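Local coordinates for lactate racemase (Thermoanaerobacterium thermosaccharolyticum, PDB 2YJG), which catalyses the interconversion of the D- and L-isomers of lactate, using a nickel pincer cofactor derived from nicotinic acid mononucleotide, at residues Thr53-Leu59 with Leu233-Leu237; Val132-Arg136 with Gly189-Val193; Asn199-Ile205 with Pro219-Met224; Ala277-Ser283 with Ile412-Gly418; Val341-Leu346 with Gln357-Gln361. All blocks are in the same frame, centred on the assembly; numbering follows the deposited sequence.

The five contacts spread over the two lobes of the chain. Interactions 1 and 2 lie in the N-terminal lobe. Interaction 1 packs on strand 233-241 of the mixed sheet. Interaction 2 follows strand 129-132 at the border of that sheet, and the two centres are 24 Å apart. Interaction 3 involves helix 219-230, which leads into strand 233-241. Interactions 4 and 5 belong to the C-terminal domain, their centres 25 Å apart. Interactions 2 and 3 both fall between the two segments of interaction 1, and interaction 5 between those of interaction 4. Interactions 3 and 5 touch, with Ser202 O 3.1 Å from Gln361 NE2. This joins the residues around His200, a probable nickel ligand, to the C-terminal domain.

Interaction 1 of 5, residues Thr53-Leu59 with Leu233-Leu237; sequences TKRLQDL and LAFIL
Residues 53-55 are extended, and Arg55 is the N-cap of the short helix 56-59, where Leu59 N bonds to Arg55 O at 3.0 Å. Residues 233-237 lie on strand 233-241, but Ala234 (phi/psi -99/-22) departs from the extended form. Leu56 and Phe235 form the nearest CA pair, 7.0 Å apart. Phe235 (chi1 t, chi2 -89°) points toward the helix and is the centre of the contact. Leu56 CB sits over one ring face, 3.8 Å from the ring centroid, a CH-pi contact. At the ring edge, Thr53 OG1 is 3.6 Å from Phe235 CD2, and Lys54 O is 3.8 Å from Phe235 CE2. Thr53 (rotamer p) donates from OG1 to Lys54 O at 2.7 Å. Leu59 CD1 packs 3.8 Å from Phe235 CD2 and 3.9 Å from Ala234 O. Leu56 also reaches helix 79-91, and Phe235 touches Leu47 of helix 39-48. This is largely apolar packing of a short helix and its preceding turn on a strand of an alpha/beta lobe, away from the active site.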
# COMPACT_ATOMS: atom_id res chain seq x y z
N THR A 53 26.93 3.45 20.91
CA THR A 53 25.92 2.53 21.48
C THR A 53 26.20 1.09 21.17
O THR A 53 27.03 0.76 20.33
CB THR A 53 24.45 2.75 20.93
OG1 THR A 53 24.36 2.38 19.54
CG2 THR A 53 24.02 4.12 21.13
N LYS A 54 25.48 0.22 21.87
CA LYS A 54 25.40 -1.17 21.51
C LYS A 54 24.77 -1.28 20.12
O LYS A 54 24.11 -0.33 19.63
CB LYS A 54 24.52 -1.93 22.52
CG LYS A 54 25.02 -1.90 23.99
CD LYS A 54 24.11 -2.74 24.95
CE LYS A 54 22.63 -2.31 24.89
NZ LYS A 54 21.72 -3.01 25.86
N ARG A 55 24.96 -2.43 19.49
CA ARG A 55 24.21 -2.75 18.28
C ARG A 55 22.72 -2.72 18.51
O ARG A 55 22.22 -3.00 19.60
CB ARG A 55 24.61 -4.12 17.74
CG ARG A 55 25.79 -4.04 16.84
CD ARG A 55 26.17 -5.33 16.35
NE ARG A 55 25.27 -5.87 15.35
CZ ARG A 55 25.46 -7.02 14.71
NH1 ARG A 55 26.54 -7.76 14.98
NH2 ARG A 55 24.58 -7.44 13.81
N LEU A 56 22.01 -2.37 17.45
CA LEU A 56 20.56 -2.32 17.48
C LEU A 56 19.99 -3.69 17.87
O LEU A 56 19.06 -3.74 18.62
CB LEU A 56 20.00 -1.80 16.14
CG LEU A 56 18.46 -1.71 16.01
CD1 LEU A 56 17.80 -0.95 17.13
CD2 LEU A 56 18.15 -1.16 14.64
N GLN A 57 20.57 -4.79 17.39
CA GLN A 57 20.08 -6.13 17.81
C GLN A 57 20.03 -6.28 19.33
O GLN A 57 19.13 -6.90 19.86
CB GLN A 57 20.91 -7.24 17.19
CG GLN A 57 22.36 -7.33 17.63
CD GLN A 57 23.02 -8.63 17.14
OE1 GLN A 57 22.36 -9.48 16.56
NE2 GLN A 57 24.33 -8.79 17.42
N ASP A 58 21.04 -5.77 20.01
CA ASP A 58 21.13 -5.84 21.47
C ASP A 58 20.20 -4.88 22.15
O ASP A 58 19.55 -5.23 23.14
CB ASP A 58 22.58 -5.62 21.92
CG ASP A 58 23.47 -6.75 21.50
OD1 ASP A 58 22.98 -7.89 21.43
OD2 ASP A 58 24.68 -6.50 21.22
N LEU A 59 20.09 -3.67 21.61
CA LEU A 59 19.12 -2.74 22.14
C LEU A 59 17.66 -3.19 22.04
O LEU A 59 16.82 -2.83 22.90
CB LEU A 59 19.24 -1.40 21.39
CG LEU A 59 20.48 -0.57 21.63
CD1 LEU A 59 20.42 0.72 20.75
CD2 LEU A 59 20.68 -0.18 23.11
N LEU A 233 15.29 9.02 21.71
CA LEU A 233 15.86 8.48 20.49
C LEU A 233 17.16 7.75 20.80
O LEU A 233 18.21 8.34 21.11
CB LEU A 233 16.06 9.61 19.42
CG LEU A 233 16.59 9.21 18.04
CD1 LEU A 233 15.64 8.19 17.34
CD2 LEU A 233 16.79 10.46 17.12
N ALA A 234 17.10 6.43 20.68
CA ALA A 234 18.13 5.53 21.20
C ALA A 234 19.14 5.04 20.16
O ALA A 234 20.26 4.64 20.47
CB ALA A 234 17.44 4.33 21.86
N PHE A 235 18.76 5.09 18.90
CA PHE A 235 19.60 4.60 17.81
C PHE A 235 19.13 5.26 16.50
O PHE A 235 17.90 5.38 16.27
CB PHE A 235 19.46 3.07 17.71
CG PHE A 235 20.45 2.41 16.81
CD1 PHE A 235 20.19 2.24 15.46
CD2 PHE A 235 21.61 1.87 17.33
CE1 PHE A 235 21.11 1.60 14.66
CE2 PHE A 235 22.49 1.25 16.55
CZ PHE A 235 22.22 1.08 15.22
N ILE A 236 20.11 5.64 15.67
CA ILE A 236 19.86 6.09 14.30
C ILE A 236 20.69 5.31 13.25
O ILE A 236 21.74 4.68 13.58
CB ILE A 236 20.09 7.60 14.16
CG1 ILE A 236 21.59 7.94 14.15
CG2 ILE A 236 19.26 8.39 15.25
CD1 ILE A 236 21.88 9.44 13.74
N LEU A 237 20.19 5.29 12.01
CA LEU A 237 20.98 4.85 10.84
C LEU A 237 20.79 6.02 9.92
O LEU A 237 19.66 6.34 9.55
CB LEU A 237 20.44 3.56 10.22
CG LEU A 237 20.95 3.29 8.80
CD1 LEU A 237 22.45 3.01 8.84
CD2 LEU A 237 20.20 2.22 8.03

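Interaction 2 of 5, residues Val132-Arg136 with Gly189-Val193; sequences VHDSR and GIASV
Two hydrogen bonds hold these irregular segments together. His133 NE2 donates to Ala191 O at 2.9 Å, and Val193 N donates to Ser135 O at 3.1 Å. The nearest CA atoms are those of Ser135 and Ser192, 4.4 Å apart; those of His133 and Ile190 are 6.1 Å apart. His133 takes chi1 t and chi2 61°, which lays its ring over the Ile190 backbone. Ile190 CA is 3.5 Å from the ring centroid, a CH-pi contact over the face. The other ring nitrogen, His133 ND1, is bonded to Asn156. Within 132-136, Asp134 OD1 accepts from Arg136 N at 2.9 Å and forms an Asx turn. Ser192 is the N-cap of helix 193-198, and its OG bonds to Cys195 N and Glu154. Farther out, Ser135 CB lies 3.3 Å from Ala191 O. Val193 CG2 lies over one face of the Arg136 guanidinium, whose group also makes a cation-pi contact with Phe107. The side chain of Arg136 is about 6 Å from that of His108, a probable proton donor/acceptor. Both nitrogens of the buried imidazole are thus engaged, one of them with the Ala191 carbonyl just before helix 193-198, near the probable active site.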
# COMPACT_ATOMS: atom_id res chain seq x y z
N VAL A 132 1.37 7.11 9.65
CA VAL A 132 1.74 8.41 9.10
C VAL A 132 1.58 9.48 10.18
O VAL A 132 0.53 9.56 10.84
CB VAL A 132 0.92 8.74 7.81
CG1 VAL A 132 1.27 10.07 7.29
CG2 VAL A 132 1.12 7.68 6.71
N HIS A 133 2.63 10.28 10.42
CA HIS A 133 2.56 11.33 11.41
C HIS A 133 1.63 12.39 10.89
O HIS A 133 1.70 12.77 9.71
CB HIS A 133 3.93 11.98 11.60
CG HIS A 133 3.92 13.13 12.55
ND1 HIS A 133 3.55 13.02 13.87
CD2 HIS A 133 4.24 14.43 12.35
CE1 HIS A 133 3.62 14.21 14.44
NE2 HIS A 133 4.05 15.08 13.54
N ASP A 134 0.80 12.91 11.79
CA ASP A 134 -0.04 14.09 11.44
C ASP A 134 0.20 15.15 12.52
O ASP A 134 -0.21 15.03 13.69
CB ASP A 134 -1.50 13.68 11.33
CG ASP A 134 -2.42 14.83 11.03
OD1 ASP A 134 -1.96 15.99 10.74
OD2 ASP A 134 -3.64 14.52 11.11
N SER A 135 0.96 16.15 12.10
CA SER A 135 1.38 17.23 13.00
C SER A 135 0.17 18.07 13.42
O SER A 135 0.26 18.82 14.38
CB SER A 135 2.41 18.12 12.34
OG SER A 135 1.86 18.83 11.23
N ARG A 136 -0.93 17.95 12.68
CA ARG A 136 -2.13 18.75 12.95
C ARG A 136 -3.19 18.05 13.81
O ARG A 136 -4.21 18.67 14.16
CB ARG A 136 -2.72 19.24 11.65
CG ARG A 136 -1.81 20.20 10.93
CD ARG A 136 -2.28 20.59 9.55
NE ARG A 136 -1.29 21.46 8.90
CZ ARG A 136 -0.16 21.04 8.34
NH1 ARG A 136 0.14 19.76 8.31
NH2 ARG A 136 0.67 21.92 7.80
N GLY A 189 10.38 16.34 12.53
CA GLY A 189 9.79 15.21 11.83
C GLY A 189 8.50 14.63 12.39
O GLY A 189 7.56 14.31 11.63
N ILE A 190 8.42 14.51 13.71
CA ILE A 190 7.22 13.92 14.36
C ILE A 190 6.66 14.87 15.43
O ILE A 190 6.09 14.42 16.38
CB ILE A 190 7.47 12.51 14.93
CG1 ILE A 190 8.56 12.49 16.07
CG2 ILE A 190 7.77 11.54 13.79
CD1 ILE A 190 8.52 11.18 16.90
N ALA A 191 6.85 16.17 15.25
CA ALA A 191 6.42 17.21 16.21
C ALA A 191 5.13 17.83 15.78
O ALA A 191 4.67 17.67 14.64
CB ALA A 191 7.47 18.33 16.29
N SER A 192 4.54 18.56 16.72
CA SER A 192 3.28 19.31 16.43
C SER A 192 3.53 20.48 15.52
O SER A 192 4.64 21.05 15.53
CB SER A 192 2.67 19.83 17.74
OG SER A 192 3.47 20.82 18.32
N VAL A 193 2.51 20.88 14.74
CA VAL A 193 2.72 21.99 13.77
C VAL A 193 3.23 23.24 14.55
O VAL A 193 4.08 23.96 14.07
CB VAL A 193 1.49 22.34 12.91
CG1 VAL A 193 1.78 23.52 11.99
CG2 VAL A 193 1.03 21.16 12.07

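Interaction 3 of 5, residues Asn199-Ile205 with Pro219-Met224; sequences NHCSEFI and PIHRDM
Phe204 lays one face of its ring against Pro219, with Pro219 CB 4.3 Å from the ring centroid in a CH-pi contact. The motif is helix-to-helix packing. The start of helix 202-206 and the loop before it rest on the first turns of helix 219-230. Cys201 is the N-cap of the first helix. Its SG (chi1 p) accepts from Phe204 N at 3.6 Å, and Ile205 N bonds to Cys201 O at 2.9 Å. In the second helix, Asp223 N bonds to Pro219 O at 3.2 Å and Met224 N to Ile220 O at 3.1 Å. The nearest CA atoms are those of Asn199 and Ile220, 6.2 Å apart. With chi1 -85° and chi2 11°, Phe204 keeps its CB 3.8 Å from Ile220 CG1 and its CZ, at the ring edge, 3.6 Å from Asp223 OD2. Ile205 CD1 meets Ile220 CD1 at 3.9 Å.

Next to Asn199 is His200, which by similarity binds the cofactor nickel. Its ring meets those of Trp358 and Phe176. The side chain of Met224 is about 4 Å from that of Lys184, the likely covalent cofactor site, so the contact borders the probable active site. Asn199 OD1 is 3.3 Å from Met224 CE and 3.5 Å from Ile220 CG2. One water joins the segments, accepting from Asn199 ND2 at 2.9 Å and donating at 2.7 Å to Asp223 OD2, which also bonds to Ser149.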
# COMPACT_ATOMS: atom_id res chain seq x y z
N ASN A 199 10.18 26.48 15.90
CA ASN A 199 11.54 26.10 15.60
C ASN A 199 12.07 26.86 14.34
O ASN A 199 13.27 26.81 14.03
CB ASN A 199 11.64 24.57 15.49
CG ASN A 199 13.07 24.05 15.44
OD1 ASN A 199 13.43 23.41 14.45
ND2 ASN A 199 13.88 24.35 16.46
N HIS A 200 11.21 27.62 13.66
CA HIS A 200 11.62 28.44 12.52
C HIS A 200 11.45 29.95 12.84
O HIS A 200 11.45 30.79 11.91
CB HIS A 200 10.80 28.09 11.29
CG HIS A 200 10.98 26.70 10.79
ND1 HIS A 200 11.68 26.40 9.63
CD2 HIS A 200 10.47 25.53 11.23
CE1 HIS A 200 11.61 25.10 9.40
NE2 HIS A 200 10.92 24.54 10.37
N CYS A 201 11.32 30.29 14.12
CA CYS A 201 11.04 31.68 14.52
C CYS A 201 12.09 32.67 14.05
O CYS A 201 13.26 32.33 13.89
CB CYS A 201 10.84 31.80 16.05
SG CYS A 201 12.24 31.65 17.04
N SER A 202 11.66 33.91 13.86
CA SER A 202 12.56 34.97 13.37
C SER A 202 13.83 35.16 14.23
O SER A 202 14.90 35.45 13.70
CB SER A 202 11.87 36.29 13.22
OG SER A 202 11.51 36.78 14.50
N GLU A 203 13.70 34.97 15.55
CA GLU A 203 14.84 35.11 16.45
C GLU A 203 15.90 34.06 16.17
O GLU A 203 17.11 34.33 16.20
CB GLU A 203 14.38 34.93 17.90
CG GLU A 203 15.45 35.31 18.87
CD GLU A 203 14.90 35.51 20.28
OE1 GLU A 203 13.66 35.45 20.47
OE2 GLU A 203 15.74 35.67 21.19
N PHE A 204 15.43 32.84 15.92
CA PHE A 204 16.33 31.72 15.59
C PHE A 204 16.97 31.96 14.23
O PHE A 204 18.19 31.87 14.04
CB PHE A 204 15.54 30.43 15.55
CG PHE A 204 15.36 29.77 16.92
CD1 PHE A 204 15.68 30.41 18.10
CD2 PHE A 204 14.81 28.50 16.98
CE1 PHE A 204 15.54 29.77 19.31
CE2 PHE A 204 14.72 27.84 18.17
CZ PHE A 204 15.08 28.48 19.35
N ILE A 205 16.14 32.32 13.26
CA ILE A 205 16.68 32.48 11.88
C ILE A 205 17.73 33.62 11.79
O ILE A 205 18.64 33.59 10.98
CB ILE A 205 15.54 32.63 10.90
CG1 ILE A 205 14.70 31.36 10.84
CG2 ILE A 205 16.04 33.02 9.49
CD1 ILE A 205 15.36 30.12 10.18
N PRO A 219 21.05 27.74 17.44
CA PRO A 219 19.99 27.53 18.43
C PRO A 219 18.86 26.63 17.93
O PRO A 219 18.19 26.05 18.75
CB PRO A 219 19.46 28.94 18.66
CG PRO A 219 19.72 29.67 17.39
CD PRO A 219 21.05 29.14 16.97
N ILE A 220 18.68 26.55 16.61
CA ILE A 220 17.68 25.67 16.00
C ILE A 220 18.07 24.24 16.32
O ILE A 220 17.30 23.44 16.86
CB ILE A 220 17.57 25.86 14.43
CG1 ILE A 220 17.12 27.26 14.14
CG2 ILE A 220 16.55 24.86 13.89
CD1 ILE A 220 17.27 27.83 12.74
N HIS A 221 19.33 23.97 16.05
CA HIS A 221 19.96 22.68 16.31
C HIS A 221 19.96 22.34 17.79
O HIS A 221 19.65 21.21 18.21
CB HIS A 221 21.36 22.68 15.76
CG HIS A 221 22.11 21.42 16.03
ND1 HIS A 221 21.74 20.20 15.50
CD2 HIS A 221 23.20 21.20 16.79
CE1 HIS A 221 22.60 19.29 15.91
NE2 HIS A 221 23.49 19.87 16.69
N ARG A 222 20.23 23.33 18.63
CA ARG A 222 20.17 23.10 20.08
C ARG A 222 18.80 22.61 20.56
O ARG A 222 18.72 21.67 21.37
CB ARG A 222 20.56 24.42 20.82
CG ARG A 222 20.57 24.28 22.34
CD ARG A 222 20.89 25.61 23.11
NE ARG A 222 20.81 25.42 24.58
CZ ARG A 222 20.72 26.41 25.49
NH1 ARG A 222 20.66 27.70 25.14
NH2 ARG A 222 20.68 26.10 26.79
N ASP A 223 17.72 23.25 20.12
CA ASP A 223 16.35 22.78 20.45
C ASP A 223 16.08 21.38 19.91
O ASP A 223 15.46 20.58 20.61
CB ASP A 223 15.27 23.80 20.01
CG ASP A 223 14.98 24.86 21.10
OD1 ASP A 223 15.78 25.00 22.09
OD2 ASP A 223 13.95 25.52 20.97
N MET A 224 16.57 21.07 18.68
CA MET A 224 16.35 19.77 18.08
C MET A 224 17.03 18.67 18.86
O MET A 224 16.48 17.57 19.03
CB MET A 224 16.86 19.79 16.63
CG MET A 224 16.12 20.76 15.68
SD MET A 224 17.01 20.76 14.07
CE MET A 224 15.82 21.65 12.97
O HOH W 1 12.38 25.29 18.74

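Interaction 4 of 5, residues Ala277-Ser283 with Ile412-Gly418; sequences ADIVITS and INVIPDG
Ala277 ends the strand before a corner at Asp278, and its CB is 4.3 Å from Ile412 C. From Ile279 on, the chain pairs in parallel with strand 412-415. The strand axes are 4.6 Å apart at 16°. The register sets Ile279 by Ile412, Val280 by Asn413, Ile281 by Val414 and Thr282 by Ile415, with CA atoms 4.6 to 4.9 Å apart. Ile279 O accepts from Asn413 N at 2.8 Å, and Ile279 CB is 4.1 Å from Ile412 CG1. Val280 puts its CG1 4.0 Å from Ile415 CD1 on the face it shares with Asn413 and Thr282. Ile281 N donates to Asn413 O at 2.9 Å, and Ile281 O accepts from Ile415 N at 2.8 Å. Ile281 CG1 lies 4.0 Å from Ile412 CG2 on the other face, where helix 395-405 packs on Ile279, Ile281 and Ile412. Thr282 (chi1 t) donates from OG1 to Ile415 O at 2.6 Å. Ser283 (chi1 84°) donates from OG to Pro416 O at 2.7 Å. Ser283 O takes a weak bond from Gly418 N at 3.1 Å. These strands are neighbours in a six-stranded parallel sheet of an alpha/beta domain, 412-415 lying between 22-25 and 279-283. Gly418 lies about 7 Å from the side chain of Lys298, a probable substrate-binding residue. Regular backbone pairing thus gives way to hydroxyl bonds: Thr282 OG1 holds Ile415, and Ser283 ties to 416-418.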
# COMPACT_ATOMS: atom_id res chain seq x y z
N ALA A 277 34.09 37.47 -4.00
CA ALA A 277 34.18 38.11 -5.30
C ALA A 277 33.03 39.05 -5.48
O ALA A 277 32.00 38.99 -4.78
CB ALA A 277 34.15 37.07 -6.41
N ASP A 278 33.19 39.94 -6.44
CA ASP A 278 32.15 40.88 -6.76
C ASP A 278 30.93 40.29 -7.41
O ASP A 278 29.84 40.89 -7.29
CB ASP A 278 32.68 41.94 -7.70
CG ASP A 278 33.29 43.04 -6.97
OD1 ASP A 278 32.52 43.86 -6.42
OD2 ASP A 278 34.54 43.09 -6.96
N ILE A 279 31.14 39.17 -8.13
CA ILE A 279 30.07 38.40 -8.83
C ILE A 279 30.23 36.91 -8.51
O ILE A 279 31.34 36.37 -8.50
CB ILE A 279 30.10 38.62 -10.37
CG1 ILE A 279 29.94 40.09 -10.73
CG2 ILE A 279 28.99 37.89 -11.07
CD1 ILE A 279 30.18 40.38 -12.30
N VAL A 280 29.11 36.26 -8.22
CA VAL A 280 29.07 34.85 -8.07
C VAL A 280 28.05 34.32 -9.08
O VAL A 280 26.97 34.92 -9.23
CB VAL A 280 28.59 34.47 -6.66
CG1 VAL A 280 28.51 33.01 -6.54
CG2 VAL A 280 29.47 35.10 -5.53
N ILE A 281 28.36 33.20 -9.74
CA ILE A 281 27.41 32.43 -10.56
C ILE A 281 27.18 31.11 -9.92
O ILE A 281 28.13 30.37 -9.60
CB ILE A 281 27.92 32.17 -12.00
CG1 ILE A 281 28.04 33.50 -12.72
CG2 ILE A 281 27.00 31.15 -12.68
CD1 ILE A 281 28.64 33.40 -14.17
N THR A 282 25.92 30.80 -9.65
CA THR A 282 25.60 29.49 -9.07
C THR A 282 24.24 28.96 -9.59
O THR A 282 23.66 29.52 -10.54
CB THR A 282 25.65 29.57 -7.54
OG1 THR A 282 25.68 28.25 -6.98
CG2 THR A 282 24.45 30.42 -6.98
N SER A 283 23.82 27.82 -9.06
CA SER A 283 22.56 27.17 -9.47
C SER A 283 21.89 26.55 -8.28
O SER A 283 22.44 26.53 -7.18
CB SER A 283 22.81 26.09 -10.51
OG SER A 283 23.14 24.90 -9.89
N ILE A 412 35.08 36.49 -10.81
CA ILE A 412 33.79 35.89 -10.59
C ILE A 412 34.02 34.58 -9.93
O ILE A 412 34.85 33.76 -10.39
CB ILE A 412 33.07 35.57 -11.94
CG1 ILE A 412 32.86 36.82 -12.78
CG2 ILE A 412 31.70 34.87 -11.73
CD1 ILE A 412 32.56 36.50 -14.26
N ASN A 413 33.27 34.33 -8.88
CA ASN A 413 33.27 33.03 -8.28
C ASN A 413 32.22 32.17 -8.97
O ASN A 413 31.08 32.59 -9.08
CB ASN A 413 32.95 33.12 -6.77
CG ASN A 413 34.18 33.37 -5.88
OD1 ASN A 413 34.06 33.92 -4.76
ND2 ASN A 413 35.33 32.90 -6.31
N VAL A 414 32.55 30.94 -9.38
CA VAL A 414 31.58 30.01 -10.00
C VAL A 414 31.34 28.84 -9.10
O VAL A 414 32.26 28.10 -8.77
CB VAL A 414 32.05 29.49 -11.41
CG1 VAL A 414 30.98 28.54 -12.04
CG2 VAL A 414 32.33 30.70 -12.34
N ILE A 415 30.09 28.65 -8.67
CA ILE A 415 29.75 27.57 -7.79
C ILE A 415 28.69 26.78 -8.56
O ILE A 415 27.50 27.11 -8.46
CB ILE A 415 29.13 28.06 -6.49
CG1 ILE A 415 29.97 29.21 -5.86
CG2 ILE A 415 28.93 26.87 -5.53
CD1 ILE A 415 29.49 29.68 -4.47
N PRO A 416 29.10 25.77 -9.33
CA PRO A 416 28.12 25.21 -10.27
C PRO A 416 26.87 24.59 -9.64
O PRO A 416 25.79 24.71 -10.21
CB PRO A 416 28.90 24.17 -11.09
CG PRO A 416 30.41 24.39 -10.72
CD PRO A 416 30.47 25.21 -9.49
N ASP A 417 27.01 23.98 -8.47
CA ASP A 417 25.87 23.50 -7.70
C ASP A 417 25.82 24.13 -6.29
O ASP A 417 26.53 23.74 -5.35
CB ASP A 417 25.92 22.00 -7.61
CG ASP A 417 24.70 21.39 -6.88
OD1 ASP A 417 24.01 22.10 -6.10
OD2 ASP A 417 24.43 20.18 -7.09
N GLY A 418 24.99 25.17 -6.20
CA GLY A 418 24.84 25.95 -4.99
C GLY A 418 24.24 25.25 -3.78
O GLY A 418 24.43 25.69 -2.65

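Interaction 5 of 5, residues Val341-Leu346 with Gln357-Gln361; sequences VMNKIL and QWEAQ
Ile345 has the most surface covered, then Gln361 and Met342. The helical segments cross at 141°, their axes 9.9 Å apart at closest, and the nearest CA atoms are those of Met342 and Gln361, at 5.8 Å. Ile345 (chi1 m, chi2 t) points toward the other helix. Its CD1 meets Ala360 CB at 3.7 Å and Gln357 O at 3.5 Å, while its CG2 is 3.6 Å from Gln361 OE1. Gln361 is extended (chi1 t, chi2 t). Its aliphatic part packs against Met342, with Met342 SD 4.0 Å from Gln361 CG. Met342 (chi1 t, chi2 p, chi3 p) also brings its CE to 3.4 Å from Gln361 O. Leu346 CD2 lies 3.7 Å from Gln361 NE2, which bonds to Ser202 O. Two consecutive helices, joined by a ten-residue loop, pack closely, apolar groups of 341-346 meeting methyl, amide and carbonyl groups of 357-361. Helix 326-333 packs on Val341 and Ala360, helix 202-206 on Leu346 and Gln361, and helix 293-305 on Trp358 and Glu359.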
# COMPACT_ATOMS: atom_id res chain seq x y z
N VAL A 341 10.81 43.98 4.43
CA VAL A 341 10.48 42.60 4.65
C VAL A 341 11.12 42.10 5.91
O VAL A 341 10.42 41.52 6.77
CB VAL A 341 10.85 41.70 3.45
CG1 VAL A 341 10.70 40.19 3.84
CG2 VAL A 341 10.06 42.19 2.17
N MET A 342 12.43 42.35 6.08
CA MET A 342 13.15 41.94 7.23
C MET A 342 12.55 42.55 8.51
O MET A 342 12.32 41.86 9.49
CB MET A 342 14.58 42.33 7.09
CG MET A 342 15.51 41.96 8.18
SD MET A 342 15.61 40.22 8.56
CE MET A 342 16.75 39.71 7.18
N ASN A 343 12.26 43.84 8.47
CA ASN A 343 11.78 44.51 9.66
C ASN A 343 10.43 43.93 10.13
O ASN A 343 10.24 43.70 11.33
CB ASN A 343 11.58 45.99 9.38
CG ASN A 343 12.88 46.72 9.17
OD1 ASN A 343 13.95 46.26 9.62
ND2 ASN A 343 12.79 47.89 8.55
N LYS A 344 9.57 43.67 9.19
CA LYS A 344 8.29 43.00 9.45
C LYS A 344 8.49 41.65 10.04
O LYS A 344 7.84 41.32 11.02
CB LYS A 344 7.44 42.90 8.19
CG LYS A 344 7.01 44.25 7.58
CD LYS A 344 6.28 44.05 6.28
CE LYS A 344 5.75 45.36 5.69
NZ LYS A 344 5.08 45.05 4.39
N ILE A 345 9.36 40.82 9.45
CA ILE A 345 9.51 39.49 9.96
C ILE A 345 10.17 39.43 11.37
O ILE A 345 9.81 38.61 12.24
CB ILE A 345 10.17 38.55 8.92
CG1 ILE A 345 9.23 38.37 7.72
CG2 ILE A 345 10.43 37.20 9.61
CD1 ILE A 345 9.89 37.69 6.43
N LEU A 346 11.17 40.26 11.58
CA LEU A 346 11.82 40.33 12.86
C LEU A 346 10.87 40.82 13.95
O LEU A 346 11.14 40.57 15.11
CB LEU A 346 13.01 41.28 12.83
CG LEU A 346 14.25 40.77 12.08
CD1 LEU A 346 15.37 41.80 12.10
CD2 LEU A 346 14.66 39.47 12.68
N GLN A 357 7.65 32.06 6.38
CA GLN A 357 8.23 33.33 6.77
C GLN A 357 9.78 33.26 6.82
O GLN A 357 10.46 34.23 6.48
CB GLN A 357 7.63 33.83 8.10
CG GLN A 357 8.20 33.32 9.34
CD GLN A 357 7.79 34.18 10.58
OE1 GLN A 357 6.60 34.55 10.73
NE2 GLN A 357 8.76 34.45 11.47
N TRP A 358 10.30 32.12 7.24
CA TRP A 358 11.73 31.97 7.43
C TRP A 358 12.50 32.04 6.08
O TRP A 358 13.64 32.49 6.00
CB TRP A 358 12.01 30.68 8.18
CG TRP A 358 11.41 29.45 7.58
CD1 TRP A 358 11.98 28.63 6.67
CD2 TRP A 358 10.11 28.93 7.85
NE1 TRP A 358 11.12 27.61 6.34
CE2 TRP A 358 9.96 27.77 7.06
CE3 TRP A 358 9.06 29.33 8.65
CZ2 TRP A 358 8.78 27.00 7.07
CZ3 TRP A 358 7.94 28.55 8.72
CH2 TRP A 358 7.80 27.39 7.94
N GLU A 359 11.86 31.51 5.03
CA GLU A 359 12.44 31.49 3.67
C GLU A 359 12.48 32.92 3.18
O GLU A 359 13.46 33.36 2.51
CB GLU A 359 11.56 30.64 2.73
CG GLU A 359 12.24 29.94 1.56
CD GLU A 359 13.14 28.80 1.97
OE1 GLU A 359 13.21 28.50 3.19
OE2 GLU A 359 13.79 28.14 1.07
N ALA A 360 11.41 33.69 3.43
CA ALA A 360 11.42 35.11 3.09
C ALA A 360 12.47 35.91 3.88
O ALA A 360 13.11 36.84 3.35
CB ALA A 360 9.99 35.81 3.25
N GLN A 361 12.63 35.57 5.16
CA GLN A 361 13.55 36.27 6.02
C GLN A 361 14.97 36.08 5.46
O GLN A 361 15.77 37.04 5.33
CB GLN A 361 13.45 35.68 7.42
CG GLN A 361 14.29 36.44 8.44
CD GLN A 361 14.17 35.91 9.85
OE1 GLN A 361 13.28 35.11 10.17
NE2 GLN A 361 15.08 36.36 10.72